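Local coordinates for protein aldehyde dehydrogenase (PDB 4H7N) that probably oxidises aldehydes to carboxylic acids with NAD+ as hydride acceptor, as other members of the aldehyde dehydrogenase family do, at residues Gly192-Thr195 / Gly196-Leu199; Ala310-Gln313 / Ala314-Asn318; Thr78-Leu81 / Ser82-Val85. All coordinates share one frame; numbering follows the deposited sequence.

Interaction 1 (Gly192-Thr195 / Gly196-Leu199); sequences GGET and GANL
One ordered water ties Glu194 to Asn198 at the start of helix 193-200: it donates to Glu194 OE2 at 2.7 Å and accepts from Asn198 ND2 at 2.9 Å. The helix follows strand 186-188 and precedes strand 205-209, so it belongs to a beta-alpha-beta connection of the Rossmann-type sheet, and Gly193 and Gly196 fit the glycine-rich pattern expected at such a strand-turn-helix, although coenzyme contact is not established here. One turn of helix separates the two polar side chains, and the water spans what they do not bridge themselves. The acceptors Glu194 OE2 and Asn198 OD1 stay 3.7 Å apart, and the carboxylate and amide planes stand 80° to each other. Glu194 reaches the water because its CG lies anti to the backbone N (chi1 179°) and the chain then bends at chi2. Asn198 instead sets its CG beside its own backbone N, which brings that carbon within 3.4 Å of Glu194 O. That same carbonyl oxygen accepts the backbone N-H of Asn198 at 3.0 Å, one of four consecutive i to i+4 bonds that begin with Gly196 N to Gly192 O at the N-cap. The shortest of the four runs from Ala197 N to Gly193 O at 2.9 Å. Small residues suit this turn: a CB on the buried Gly196 would sit tightly against Gly193 O. Below the polar face, Thr195 leans on Pro24, Pro25 and Lys160, while Leu199 packs on Cys34 of helix 27-46 and Val158 of strand 156-161, so a compact threonine and a branched leucine serve the buried inner side and the more exposed Glu194 and Asn198 carry the polar groups. Leu199 also closes the run of backbone bonds, its N-H meeting Thr195 O at 161°.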
loop_
_atom_site.group_PDB
_atom_site.type_symbol
_atom_site.label_atom_id
_atom_site.label_comp_id
_atom_site.label_asym_id
_atom_site.label_seq_id
_atom_site.Cartn_x
_atom_site.Cartn_y
_atom_site.Cartn_z
ATOM N N GLY A 192 5.539 20.816 -15.941
ATOM C CA GLY A 192 4.877 21.196 -14.702
ATOM C C GLY A 192 3.844 20.198 -14.283
ATOM O O GLY A 192 3.882 19.049 -14.676
ATOM N N GLY A 193 2.884 20.666 -13.493
ATOM C CA GLY A 193 1.874 19.827 -12.919
ATOM C C GLY A 193 1.061 19.060 -13.936
ATOM O O GLY A 193 0.704 17.911 -13.694
ATOM N N GLU A 194 0.759 19.678 -15.071
ATOM C CA GLU A 194 -0.031 19.025 -16.103
ATOM C C GLU A 194 0.713 17.828 -16.667
ATOM O O GLU A 194 0.113 16.824 -16.929
ATOM C CB GLU A 194 -0.380 19.973 -17.248
ATOM C CG GLU A 194 -1.205 19.309 -18.378
ATOM C CD GLU A 194 -2.632 18.859 -17.976
ATOM O OE1 GLU A 194 -3.075 19.083 -16.821
ATOM O OE2 GLU A 194 -3.346 18.288 -18.831
ATOM N N THR A 195 2.020 17.941 -16.861
ATOM C CA THR A 195 2.779 16.785 -17.349
ATOM C C THR A 195 2.781 15.651 -16.331
ATOM O O THR A 195 2.714 14.479 -16.685
ATOM C CB THR A 195 4.198 17.206 -17.668
ATOM O OG1 THR A 195 4.142 18.214 -18.649
ATOM C CG2 THR A 195 5.014 16.027 -18.189
ATOM N N GLY A 196 2.864 16.014 -15.062
ATOM C CA GLY A 196 2.750 15.041 -13.973
ATOM C C GLY A 196 1.421 14.307 -13.987
ATOM O O GLY A 196 1.353 13.053 -13.879
ATOM N N ALA A 197 0.346 15.070 -14.109
ATOM C CA ALA A 197 -0.967 14.470 -14.240
ATOM C C ALA A 197 -1.038 13.525 -15.421
ATOM O O ALA A 197 -1.565 12.404 -15.286
ATOM C CB ALA A 197 -2.061 15.554 -14.344
ATOM N N ASN A 198 -0.525 13.951 -16.581
ATOM C CA ASN A 198 -0.500 13.069 -17.754
ATOM C C ASN A 198 0.253 11.733 -17.541
ATOM O O ASN A 198 -0.215 10.675 -17.924
ATOM C CB ASN A 198 0.065 13.772 -18.985
ATOM C CG ASN A 198 -0.875 14.836 -19.534
ATOM O OD1 ASN A 198 -2.091 14.793 -19.306
ATOM N ND2 ASN A 198 -0.312 15.816 -20.247
ATOM N N LEU A 199 1.426 11.806 -16.916
ATOM C CA LEU A 199 2.227 10.631 -16.624
ATOM C C LEU A 199 1.522 9.603 -15.826
ATOM O O LEU A 199 1.738 8.422 -16.046
ATOM C CB LEU A 199 3.491 11.070 -15.859
ATOM C CG LEU A 199 4.524 10.016 -15.534
ATOM C CD1 LEU A 199 5.050 9.446 -16.847
ATOM C CD2 LEU A 199 5.614 10.687 -14.710
HETATM O O HOH W 1 -2.678 17.256 -21.184
#

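Interaction 2 (Ala310-Gln313 / Ala314-Asn318)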
loop_
_atom_site.group_PDB
_atom_site.type_symbol
_atom_site.label_atom_id
_atom_site.label_comp_id
_atom_site.label_asym_id
_atom_site.label_seq_id
_atom_site.Cartn_x
_atom_site.Cartn_y
_atom_site.Cartn_z
ATOM N N ALA A 310 11.402 29.075 -4.810
ATOM C CA ALA A 310 10.197 29.308 -5.610
ATOM C C ALA A 310 9.549 30.618 -5.220
ATOM O O ALA A 310 9.350 30.871 -4.034
ATOM C CB ALA A 310 9.233 28.140 -5.432
ATOM N N GLU A 311 9.185 31.456 -6.192
ATOM C CA GLU A 311 8.500 32.720 -5.852
ATOM C C GLU A 311 7.214 32.538 -5.071
ATOM O O GLU A 311 6.907 33.349 -4.189
ATOM C CB GLU A 311 8.096 33.537 -7.086
ATOM C CG GLU A 311 9.194 34.358 -7.646
ATOM C CD GLU A 311 8.680 35.611 -8.346
ATOM O OE1 GLU A 311 8.009 35.460 -9.351
ATOM O OE2 GLU A 311 8.954 36.720 -7.858
ATOM N N LYS A 312 6.423 31.538 -5.434
ATOM C CA LYS A 312 5.156 31.327 -4.738
ATOM C C LYS A 312 5.438 31.011 -3.251
ATOM O O LYS A 312 4.743 31.472 -2.353
ATOM C CB LYS A 312 4.384 30.247 -5.464
ATOM C CG LYS A 312 3.174 29.691 -4.765
ATOM C CD LYS A 312 2.961 28.254 -5.250
ATOM C CE LYS A 312 2.232 27.349 -4.257
ATOM N NZ LYS A 312 0.790 27.347 -4.618
ATOM N N GLN A 313 6.516 30.297 -2.960
ATOM C CA GLN A 313 6.817 30.016 -1.566
ATOM C C GLN A 313 7.236 31.284 -0.802
ATOM O O GLN A 313 6.894 31.467 0.372
ATOM C CB GLN A 313 7.881 28.946 -1.420
ATOM C CG GLN A 313 7.828 28.347 -0.043
ATOM C CD GLN A 313 6.579 27.480 0.087
ATOM O OE1 GLN A 313 6.208 26.801 -0.869
ATOM N NE2 GLN A 313 5.897 27.547 1.235
ATOM N N ALA A 314 7.944 32.178 -1.470
ATOM C CA ALA A 314 8.247 33.472 -0.889
ATOM C C ALA A 314 6.976 34.211 -0.486
ATOM O O ALA A 314 6.935 34.796 0.597
ATOM C CB ALA A 314 9.074 34.307 -1.843
ATOM N N GLY A 315 5.950 34.167 -1.351
ATOM C CA GLY A 315 4.672 34.767 -1.040
ATOM C C GLY A 315 4.026 34.125 0.179
ATOM O O GLY A 315 3.491 34.817 1.015
ATOM N N ILE A 316 4.065 32.794 0.273
ATOM C CA ILE A 316 3.476 32.105 1.411
ATOM C C ILE A 316 4.179 32.460 2.723
ATOM O O ILE A 316 3.526 32.727 3.749
ATOM C CB ILE A 316 3.549 30.579 1.210
ATOM C CG1 ILE A 316 2.536 30.147 0.112
ATOM C CG2 ILE A 316 3.296 29.867 2.524
ATOM C CD1 ILE A 316 2.701 28.700 -0.371
ATOM N N ILE A 317 5.514 32.422 2.709
ATOM C CA ILE A 317 6.293 32.739 3.923
ATOM C C ILE A 317 5.971 34.179 4.365
ATOM O O ILE A 317 5.725 34.451 5.544
ATOM C CB ILE A 317 7.793 32.586 3.683
ATOM C CG1 ILE A 317 8.138 31.146 3.361
ATOM C CG2 ILE A 317 8.605 33.064 4.903
ATOM C CD1 ILE A 317 9.513 30.943 2.769
ATOM N N ASN A 318 5.960 35.097 3.407
ATOM C CA ASN A 318 5.636 36.493 3.705
ATOM C C ASN A 318 4.242 36.626 4.361
ATOM O O ASN A 318 4.062 37.294 5.378
ATOM C CB ASN A 318 5.747 37.333 2.439
ATOM C CG ASN A 318 5.518 38.804 2.712
ATOM O OD1 ASN A 318 6.282 39.446 3.439
ATOM N ND2 ASN A 318 4.426 39.312 2.206
#
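Ile317 N donates to Gln313 O at 2.9 Å in the opening turns of helix 311-326, a nearly straight bond at 172°, with the donor almost on the line of the C=O bond. This helix leads into strand 330-333, an outer strand of the seven-stranded sheet that in aldehyde dehydrogenases belongs to the catalytic domain. Three more i to i+4 bonds precede it, starting from Ala314 N to Ala310 O at the N-cap.

Van der Waals contacts follow. The amide of Gln313 runs obliquely past the branches of Ile316, its NE2 3.7 Å from CG2 and 3.8 Å from CD1. The glutamine gets there because CG stands anti to the backbone N (chi1 -160°) and heads on along the helix, and the bend at chi2 then turns the amide across to Ile316. The Gln313 and Ile317 side chains cross at about a right angle, with Gln313 CG 4.2 Å from Ile317 CD1. Lys312 adds its methylene CE, 4.1 Å from Ile316 CD1, leaving hydrocarbon beside hydrocarbon on the exposed side.

Polar ends look elsewhere. Gln313 NE2 donates to Thr365 O, which gives this N-H group of the buried residue a partner, and Glu311 OE2 accepts from Trp344 NE1. An alanine here in place of Gln313 takes away the amide, and Thr365 O would probably be left without this donor while a gap opens beside Ile316 CG2 and CD1.

Small Ala314 suits its buried place: its methyl CB fits 3.3 Å from Glu311 O.

Interaction 3 (Thr78-Leu81 / Ser82-Val85); sequences TGRL and SITV
Thr78 and Thr84 bring their hydroxyls to 3.3 Å, OG1 to OG1, where the chain leaves helix 67-78 and turns into helix 82-106. Thr78 OG1 is hydrogen-bonded to Leu74 O, one turn back, and takes a weak bond from Arg80 N. The methyl of Thr78 has a separate task: CG2 lies 3.5 Å above the plane of the Arg80 guanidinium.

Gly79 is the first residue to leave the helical conformation, with positive phi (77°), which favours glycine.

Arg80 supplies the polar side-chain bonds of the contact. Its CG sits between its backbone N and carbonyl carbon (chi1 41°), and a second bend at chi2 folds the chain toward the next helix. There Ile83 CG2 presses on the guanidinium face opposite Thr78, so the flat group is sandwiched between two methyls. At the edge, NH2 donates to Thr84 OG1 at 2.9 Å, only 9° out of the guanidinium plane. Thr84 OG1 in turn gives its proton to Arg80 O at 2.8 Å, so a single hydroxyl links both ends of the arginine. A salt bridge from NH2 to Glu87 and a bond from NH1 to Asn261 help fix the group's rotation.

Leu81 O accepts Val85 N at 2.9 Å, the first full turn of the new helix. The side chain of Leu81 leans on Thr71 and Val75 of the preceding helix, and its CD1 also meets Val85 CG2 at 4.1 Å.

Together these residues form a short three-residue connection between two consecutive helices of the aldehyde dehydrogenase fold, in which Arg80 bonds to the first turn of helix 82-106.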
loop_
_atom_site.group_PDB
_atom_site.type_symbol
_atom_site.label_atom_id
_atom_site.label_comp_id
_atom_site.label_asym_id
_atom_site.label_seq_id
_atom_site.Cartn_x
_atom_site.Cartn_y
_atom_site.Cartn_z
ATOM N N THR A 78 19.266 25.737 -7.121
ATOM C CA THR A 78 18.958 25.952 -5.694
ATOM C C THR A 78 19.496 27.211 -5.103
ATOM O O THR A 78 19.036 27.654 -4.059
ATOM C CB THR A 78 19.478 24.804 -4.813
ATOM O OG1 THR A 78 20.918 24.689 -4.868
ATOM C CG2 THR A 78 18.842 23.447 -5.239
ATOM N N GLY A 79 20.481 27.805 -5.768
ATOM C CA GLY A 79 21.097 29.009 -5.255
ATOM C C GLY A 79 22.087 28.852 -4.113
ATOM O O GLY A 79 22.469 29.839 -3.476
ATOM N N ARG A 80 22.447 27.613 -3.779
ATOM C CA ARG A 80 23.343 27.380 -2.677
ATOM C C ARG A 80 24.350 26.295 -2.990
ATOM O O ARG A 80 24.091 25.419 -3.827
ATOM C CB ARG A 80 22.573 27.077 -1.349
ATOM C CG ARG A 80 21.339 26.173 -1.416
ATOM C CD ARG A 80 21.623 24.739 -1.793
ATOM N NE ARG A 80 20.425 23.909 -1.596
ATOM C CZ ARG A 80 20.231 22.686 -2.070
ATOM N NH1 ARG A 80 19.105 22.048 -1.745
ATOM N NH2 ARG A 80 21.137 22.057 -2.832
ATOM N N LEU A 81 25.483 26.362 -2.291
ATOM C CA LEU A 81 26.581 25.418 -2.487
ATOM C C LEU A 81 26.693 24.310 -1.438
ATOM O O LEU A 81 26.704 23.144 -1.800
ATOM C CB LEU A 81 27.920 26.172 -2.587
ATOM C CG LEU A 81 29.173 25.335 -2.868
ATOM C CD1 LEU A 81 29.020 24.433 -4.085
ATOM C CD2 LEU A 81 30.396 26.253 -3.040
ATOM N N SER A 82 26.831 24.631 -0.154
ATOM C CA SER A 82 27.217 23.585 0.795
ATOM C C SER A 82 26.140 22.505 0.897
ATOM O O SER A 82 26.463 21.305 0.916
ATOM C CB SER A 82 27.620 24.169 2.141
ATOM O OG SER A 82 26.539 24.887 2.693
ATOM N N ILE A 83 24.867 22.877 0.851
ATOM C CA ILE A 83 23.796 21.861 0.820
ATOM C C ILE A 83 23.767 21.154 -0.545
ATOM O O ILE A 83 23.389 19.992 -0.638
ATOM C CB ILE A 83 22.400 22.433 1.202
ATOM C CG1 ILE A 83 22.381 23.056 2.606
ATOM C CG2 ILE A 83 21.315 21.400 1.108
ATOM C CD1 ILE A 83 23.304 22.430 3.635
ATOM N N THR A 84 24.256 21.795 -1.594
ATOM C CA THR A 84 24.411 21.083 -2.871
ATOM C C THR A 84 25.408 19.941 -2.768
ATOM O O THR A 84 25.154 18.819 -3.247
ATOM C CB THR A 84 24.745 22.074 -4.011
ATOM O OG1 THR A 84 23.550 22.773 -4.367
ATOM C CG2 THR A 84 25.225 21.368 -5.218
ATOM N N VAL A 85 26.549 20.221 -2.163
ATOM C CA VAL A 85 27.571 19.186 -1.955
ATOM C C VAL A 85 26.970 18.007 -1.155
ATOM O O VAL A 85 27.142 16.855 -1.497
ATOM C CB VAL A 85 28.796 19.732 -1.230
ATOM C CG1 VAL A 85 29.843 18.642 -1.064
ATOM C CG2 VAL A 85 29.386 20.918 -2.004
#

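In the fold
All three contacts are local, and each has a buried side and a more exposed one. Interactions 1 and 2 each occupy the first turns of one helix; interaction 3 alone joins the end of one helix to the start of another. Interaction 1 lies on the Rossmann-type sheet side, while interaction 2 leads toward the other sheet. Chemistry follows: a water-bridged pair on the more exposed side in the first, aliphatic contacts round a buried amide that bonds to the backbone beyond the helix in the second, and a buried arginine-threonine network in the third. Interactions 2 and 3 approach to about 8 Å between nearest atoms; interactions 1 and 3 stay about 17 Å apart.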